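Local coordinates for Alpha/beta hydrolase fold-3 domain protein (PDB 5LK6) that probably hydrolyses carboxylic esters and lipid-like substrates as a thermostable esterase of the alpha/beta hydrolase fold, at residues L237-E242 with S291-V296; E88-L93 with F276-P281. All blocks are in the same frame, centred on the assembly; numbering follows the deposited sequence.

Interaction 1: residues L237-E242 with S291-V296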
loop_
_atom_site.group_PDB
_atom_site.type_symbol
_atom_site.label_atom_id
_atom_site.label_comp_id
_atom_site.label_asym_id
_atom_site.label_seq_id
_atom_site.Cartn_x
_atom_site.Cartn_y
_atom_site.Cartn_z
ATOM N N LEU A 237 -4.830 -1.456 9.733
ATOM C CA LEU A 237 -4.558 -1.345 8.317
ATOM C C LEU A 237 -5.836 -1.707 7.575
ATOM O O LEU A 237 -6.323 -2.817 7.700
ATOM C CB LEU A 237 -3.450 -2.292 7.889
ATOM C CG LEU A 237 -3.147 -2.337 6.398
ATOM C CD1 LEU A 237 -2.757 -0.971 5.847
ATOM C CD2 LEU A 237 -2.062 -3.374 6.176
ATOM N N ILE A 238 -6.349 -0.775 6.791
ATOM C CA ILE A 238 -7.542 -1.017 5.990
ATOM C C ILE A 238 -7.160 -0.918 4.514
ATOM O O ILE A 238 -6.582 0.068 4.116
ATOM C CB ILE A 238 -8.671 -0.060 6.361
ATOM C CG1 ILE A 238 -9.033 -0.343 7.810
ATOM C CG2 ILE A 238 -9.868 -0.340 5.490
ATOM C CD1 ILE A 238 -10.037 0.624 8.429
ATOM N N ILE A 239 -7.473 -1.959 3.748
ATOM C CA ILE A 239 -7.194 -2.012 2.330
ATOM C C ILE A 239 -8.510 -2.031 1.619
ATOM O O ILE A 239 -9.436 -2.739 2.007
ATOM C CB ILE A 239 -6.431 -3.285 1.949
ATOM C CG1 ILE A 239 -5.024 -3.195 2.462
ATOM C CG2 ILE A 239 -6.411 -3.553 0.436
ATOM C CD1 ILE A 239 -4.369 -4.561 2.480
ATOM N N THR A 240 -8.556 -1.317 0.496
ATOM C CA THR A 240 -9.796 -1.061 -0.214
ATOM C C THR A 240 -9.467 -1.223 -1.702
ATOM O O THR A 240 -8.263 -1.136 -2.150
ATOM C CB THR A 240 -10.247 0.299 0.350
ATOM O OG1 THR A 240 -11.493 0.191 1.129
ATOM C CG2 THR A 240 -10.270 1.316 -0.579
ATOM N N ALA A 241 -10.500 -1.589 -2.475
ATOM C CA ALA A 241 -10.345 -1.666 -3.934
ATOM C C ALA A 241 -11.167 -0.585 -4.615
ATOM O O ALA A 241 -12.277 -0.255 -4.187
ATOM C CB ALA A 241 -10.698 -3.010 -4.448
ATOM N N GLU A 242 -10.600 -0.030 -5.697
ATOM C CA GLU A 242 -11.210 1.092 -6.383
ATOM C C GLU A 242 -12.524 0.712 -7.018
ATOM O O GLU A 242 -13.480 1.445 -6.867
ATOM C CB GLU A 242 -10.280 1.665 -7.423
ATOM C CG GLU A 242 -10.846 2.903 -8.051
ATOM C CD GLU A 242 -10.024 3.492 -9.169
ATOM O OE1 GLU A 242 -8.995 2.898 -9.576
ATOM O OE2 GLU A 242 -10.420 4.595 -9.614
ATOM N N SER A 291 2.504 -8.275 0.490
ATOM C CA SER A 291 3.679 -7.594 0.948
ATOM C C SER A 291 3.379 -6.476 1.940
ATOM O O SER A 291 4.020 -6.398 2.985
ATOM C CB SER A 291 4.416 -6.999 -0.238
ATOM O OG SER A 291 5.080 -7.976 -0.987
ATOM N N LEU A 292 2.397 -5.617 1.650
ATOM C CA LEU A 292 2.021 -4.540 2.615
ATOM C C LEU A 292 1.649 -5.101 3.981
ATOM O O LEU A 292 2.155 -4.657 4.995
ATOM C CB LEU A 292 0.890 -3.666 2.076
ATOM C CG LEU A 292 0.441 -2.460 2.916
ATOM C CD1 LEU A 292 1.590 -1.508 3.112
ATOM C CD2 LEU A 292 -0.657 -1.770 2.160
ATOM N N ILE A 293 0.825 -6.127 3.947
ATOM C CA ILE A 293 0.326 -6.773 5.122
ATOM C C ILE A 293 1.480 -7.362 5.931
ATOM O O ILE A 293 1.591 -7.153 7.156
ATOM C CB ILE A 293 -0.734 -7.846 4.745
ATOM C CG1 ILE A 293 -1.999 -7.143 4.245
ATOM C CG2 ILE A 293 -1.094 -8.723 5.946
ATOM C CD1 ILE A 293 -2.966 -8.052 3.516
ATOM N N GLY A 294 2.333 -8.100 5.247
ATOM C CA GLY A 294 3.460 -8.736 5.909
ATOM C C GLY A 294 4.412 -7.735 6.605
ATOM O O GLY A 294 4.755 -7.882 7.782
ATOM N N SER A 295 4.792 -6.702 5.884
ATOM C CA SER A 295 5.808 -5.807 6.368
ATOM C C SER A 295 5.203 -4.879 7.458
ATOM O O SER A 295 5.902 -4.476 8.379
ATOM C CB SER A 295 6.541 -5.089 5.188
ATOM O OG SER A 295 5.682 -4.242 4.445
ATOM N N VAL A 296 3.922 -4.574 7.391
ATOM C CA VAL A 296 3.302 -3.878 8.501
ATOM C C VAL A 296 3.305 -4.771 9.752
ATOM O O VAL A 296 3.657 -4.312 10.822
ATOM C CB VAL A 296 1.899 -3.371 8.119
ATOM C CG1 VAL A 296 1.053 -2.982 9.303
ATOM C CG2 VAL A 296 2.030 -2.181 7.225
#

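Interaction 2: residues E88-L93 with F276-P281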
loop_
_atom_site.group_PDB
_atom_site.type_symbol
_atom_site.label_atom_id
_atom_site.label_comp_id
_atom_site.label_asym_id
_atom_site.label_seq_id
_atom_site.Cartn_x
_atom_site.Cartn_y
_atom_site.Cartn_z
ATOM N N GLU A 88 -9.223 -24.683 3.688
ATOM C CA GLU A 88 -8.546 -25.344 2.579
ATOM C C GLU A 88 -8.415 -24.374 1.418
ATOM O O GLU A 88 -7.313 -24.145 0.925
ATOM C CB GLU A 88 -9.203 -26.695 2.187
ATOM C CG GLU A 88 -8.839 -27.916 3.070
ATOM C CD GLU A 88 -7.342 -28.484 2.923
ATOM O OE1 GLU A 88 -6.352 -27.837 2.356
ATOM O OE2 GLU A 88 -7.125 -29.634 3.431
ATOM N N SER A 89 -9.518 -23.754 1.018
ATOM C CA SER A 89 -9.508 -22.766 -0.071
ATOM C C SER A 89 -8.610 -21.553 0.211
ATOM O O SER A 89 -8.062 -20.997 -0.724
ATOM C CB SER A 89 -10.926 -22.268 -0.400
ATOM O OG SER A 89 -11.572 -21.564 0.681
ATOM N N TYR A 90 -8.448 -21.170 1.475
ATOM C CA TYR A 90 -7.629 -20.014 1.848
ATOM C C TYR A 90 -6.149 -20.315 2.117
ATOM O O TYR A 90 -5.355 -19.418 2.505
ATOM C CB TYR A 90 -8.281 -19.262 3.027
ATOM C CG TYR A 90 -9.209 -18.167 2.490
ATOM C CD1 TYR A 90 -10.364 -18.486 1.774
ATOM C CD2 TYR A 90 -8.893 -16.850 2.627
ATOM C CE1 TYR A 90 -11.176 -17.506 1.261
ATOM C CE2 TYR A 90 -9.707 -15.867 2.113
ATOM C CZ TYR A 90 -10.845 -16.210 1.432
ATOM O OH TYR A 90 -11.623 -15.210 0.938
ATOM N N ASP A 91 -5.768 -21.561 1.864
ATOM C CA ASP A 91 -4.506 -22.052 2.281
ATOM C C ASP A 91 -3.347 -21.357 1.486
ATOM O O ASP A 91 -2.354 -20.948 2.094
ATOM C CB ASP A 91 -4.517 -23.600 2.191
ATOM C CG ASP A 91 -3.196 -24.257 2.692
ATOM O OD1 ASP A 91 -3.066 -24.531 3.925
ATOM O OD2 ASP A 91 -2.323 -24.470 1.791
ATOM N N PRO A 92 -3.494 -21.193 0.159
ATOM C CA PRO A 92 -2.488 -20.405 -0.537
ATOM C C PRO A 92 -2.285 -18.964 -0.023
ATOM O O PRO A 92 -1.143 -18.506 0.145
ATOM C CB PRO A 92 -2.978 -20.396 -1.984
ATOM C CG PRO A 92 -3.717 -21.670 -2.122
ATOM C CD PRO A 92 -4.420 -21.822 -0.794
ATOM N N LEU A 93 -3.366 -18.265 0.252
ATOM C CA LEU A 93 -3.224 -16.917 0.762
ATOM C C LEU A 93 -2.595 -16.904 2.156
ATOM O O LEU A 93 -1.776 -16.041 2.451
ATOM C CB LEU A 93 -4.592 -16.238 0.770
ATOM C CG LEU A 93 -4.690 -14.841 1.360
ATOM C CD1 LEU A 93 -3.803 -13.855 0.641
ATOM C CD2 LEU A 93 -6.144 -14.400 1.294
ATOM N N PHE A 276 -9.241 -9.424 -4.779
ATOM C CA PHE A 276 -8.033 -9.559 -5.555
ATOM C C PHE A 276 -6.844 -10.289 -4.863
ATOM O O PHE A 276 -6.018 -10.849 -5.558
ATOM C CB PHE A 276 -7.586 -8.198 -6.192
ATOM C CG PHE A 276 -6.973 -7.191 -5.231
ATOM C CD1 PHE A 276 -7.759 -6.408 -4.403
ATOM C CD2 PHE A 276 -5.604 -6.965 -5.230
ATOM C CE1 PHE A 276 -7.209 -5.488 -3.550
ATOM C CE2 PHE A 276 -5.030 -6.040 -4.360
ATOM C CZ PHE A 276 -5.843 -5.300 -3.509
ATOM N N LEU A 277 -6.747 -10.279 -3.527
ATOM C CA LEU A 277 -5.702 -11.050 -2.842
ATOM C C LEU A 277 -5.863 -12.579 -3.037
ATOM O O LEU A 277 -4.872 -13.280 -3.068
ATOM C CB LEU A 277 -5.631 -10.744 -1.336
ATOM C CG LEU A 277 -4.863 -9.474 -0.959
ATOM C CD1 LEU A 277 -5.654 -8.221 -1.303
ATOM C CD2 LEU A 277 -4.490 -9.505 0.528
ATOM N N SER A 278 -7.103 -13.077 -3.152
ATOM C CA SER A 278 -7.327 -14.506 -3.337
ATOM C C SER A 278 -6.775 -14.962 -4.715
ATOM O O SER A 278 -6.471 -16.156 -4.910
ATOM C CB SER A 278 -8.821 -14.869 -3.163
ATOM O OG SER A 278 -9.326 -14.592 -1.864
ATOM N N PHE A 279 -6.626 -14.009 -5.648
ATOM C CA PHE A 279 -6.215 -14.297 -7.018
ATOM C C PHE A 279 -4.932 -13.596 -7.347
ATOM O O PHE A 279 -4.707 -13.162 -8.499
ATOM C CB PHE A 279 -7.332 -13.939 -7.982
ATOM C CG PHE A 279 -8.629 -14.424 -7.510
ATOM C CD1 PHE A 279 -8.821 -15.754 -7.337
ATOM C CD2 PHE A 279 -9.630 -13.535 -7.089
ATOM C CE1 PHE A 279 -10.037 -16.223 -6.803
ATOM C CE2 PHE A 279 -10.842 -13.987 -6.577
ATOM C CZ PHE A 279 -11.046 -15.339 -6.433
ATOM N N PHE A 280 -4.043 -13.585 -6.358
ATOM C CA PHE A 280 -2.741 -12.932 -6.516
ATOM C C PHE A 280 -1.885 -13.416 -7.695
ATOM O O PHE A 280 -1.147 -12.621 -8.211
ATOM C CB PHE A 280 -1.935 -12.915 -5.206
ATOM C CG PHE A 280 -1.498 -14.283 -4.707
ATOM C CD1 PHE A 280 -0.344 -14.885 -5.205
ATOM C CD2 PHE A 280 -2.198 -14.930 -3.691
ATOM C CE1 PHE A 280 0.066 -16.133 -4.719
ATOM C CE2 PHE A 280 -1.804 -16.161 -3.206
ATOM C CZ PHE A 280 -0.675 -16.771 -3.726
ATOM N N PRO A 281 -1.998 -14.693 -8.142
ATOM C CA PRO A 281 -1.212 -15.067 -9.328
ATOM C C PRO A 281 -1.660 -14.418 -10.617
ATOM O O PRO A 281 -0.844 -14.187 -11.475
ATOM C CB PRO A 281 -1.382 -16.592 -9.426
ATOM C CG PRO A 281 -1.924 -17.025 -8.128
ATOM C CD PRO A 281 -2.722 -15.864 -7.612
#

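Interaction 1: residues L237-E242 with S291-V296
Leu-292 O accepts the backbone bond of Val-296 N at 3.0 Å, one turn of the C-terminal helix 285-302, and this turn sets the side chains of Leu-292 and Val-296 toward strand 236-241. This is the layered packing of an alpha/beta hydrolase: strand 237-241 and helix 291-296 run antiparallel at 177°, with their axes 10.5 Å apart. The strand sits in the parallel part of the central sheet, bonded on one edge to strand 173-176 and on the other to strand 264-269. Alternation along the strand sends Leu-237 and Ile-239 to this helix, while Ile-238 packs on Ala-254 and Leu-257 of helix 247-259, on the other face of the sheet.

No hydrogen bond joins the two segments; apolar carbon contacts do the work. CG of Leu-237 stands anti to the backbone N (chi1 176°), and its CD2 is the atom that reaches the helix. There CD2 meets three side chains: CG of Leu-292 at 4.2 Å, CG1 of Ile-293, and, a little farther off, CG2 of Val-296. The helix is also a subunit contact, since Leu-292 and Val-296 both pack on Asp-288 of the second subunit, leaving this layer between the sheet and the neighbouring molecule. Nearer the C-terminal end of the strand, the side chains of Ile-239 and Ile-293 cross at about a right angle, and Ile-239 CD1 lies 3.9 Å from both CG1 and CD1 of Ile-293.

Interaction 2: residues E88-L93 with F276-P281
Leu-93 and Ser-278 bring the two backbones closest, CA to CA 6.3 Å, and neither segment is a long regular element here. A type I turn from Glu-88 to Asp-91, closed by Asp-91 N on Glu-88 O, leads into helix 91-101, with Tyr-90 at the N-cap position. Across the contact, 276-278 take helical backbone angles without the regular bonds, in the loop between strand 272-273 and helix 285-302.

Leu-93 is the central side chain. Its CG is anti to the backbone N (chi1 176°), and CD1 settles against Leu-277, 4.1 Å from CB and 3.9 Å from the carbonyl O. The ring of Phe-280, whose CG stands between the backbone N and the carbonyl carbon (chi1 66°), comes next, against the backbone of Pro-92 and Leu-93. Ring atom CE2 approaches Pro-92 O at 4.1 Å and Leu-93 CA at 4.3 Å, both obliquely, while Leu-277 O lies in the plane of the ring at its edge and Pro-281 CD lies over one face, offset toward the rim. Ile-290 of helix 285-302 touches both Leu-93 and Phe-280, so the C-terminal helix packs against the same cluster.

At the other end, Tyr-90 OH is 3.7 Å from Ser-278 OG, a contact and not a hydrogen bond. The phenol oxygen is instead hydrogen-bonded to Asp-150 OD2, beside the presumed nucleophile Ser-151, and the Tyr-90 ring meets that of His-78. The two segments are therefore joined by van der Waals packing alone, while the strongest polar tie of Tyr-90 runs toward the probable catalytic elbow.

The centres of the two interactions lie 15 Å apart, yet they are continuous through one contact: Ile-293 CD1 of interaction 1 packs 3.7 Å from Leu-277 CD2 of interaction 2. Helix 285-302 thus serves both, giving Ile-293 to the sheet and Ile-290 to the loop-and-helix contact. Each also neighbours the probable Ser-His-Asp triad in sequence. Strand 236-241 leads toward Asp-244, and 276-281 follows His-274 closely. In 88-93, Tyr-90 comes near the presumed nucleophile Ser-151 without touching it. The segments alternate along the chain, and the loop following the likely histidine meets both helix 91-101, at Leu-93, and helix 285-302, at Ile-293 and Ile-290.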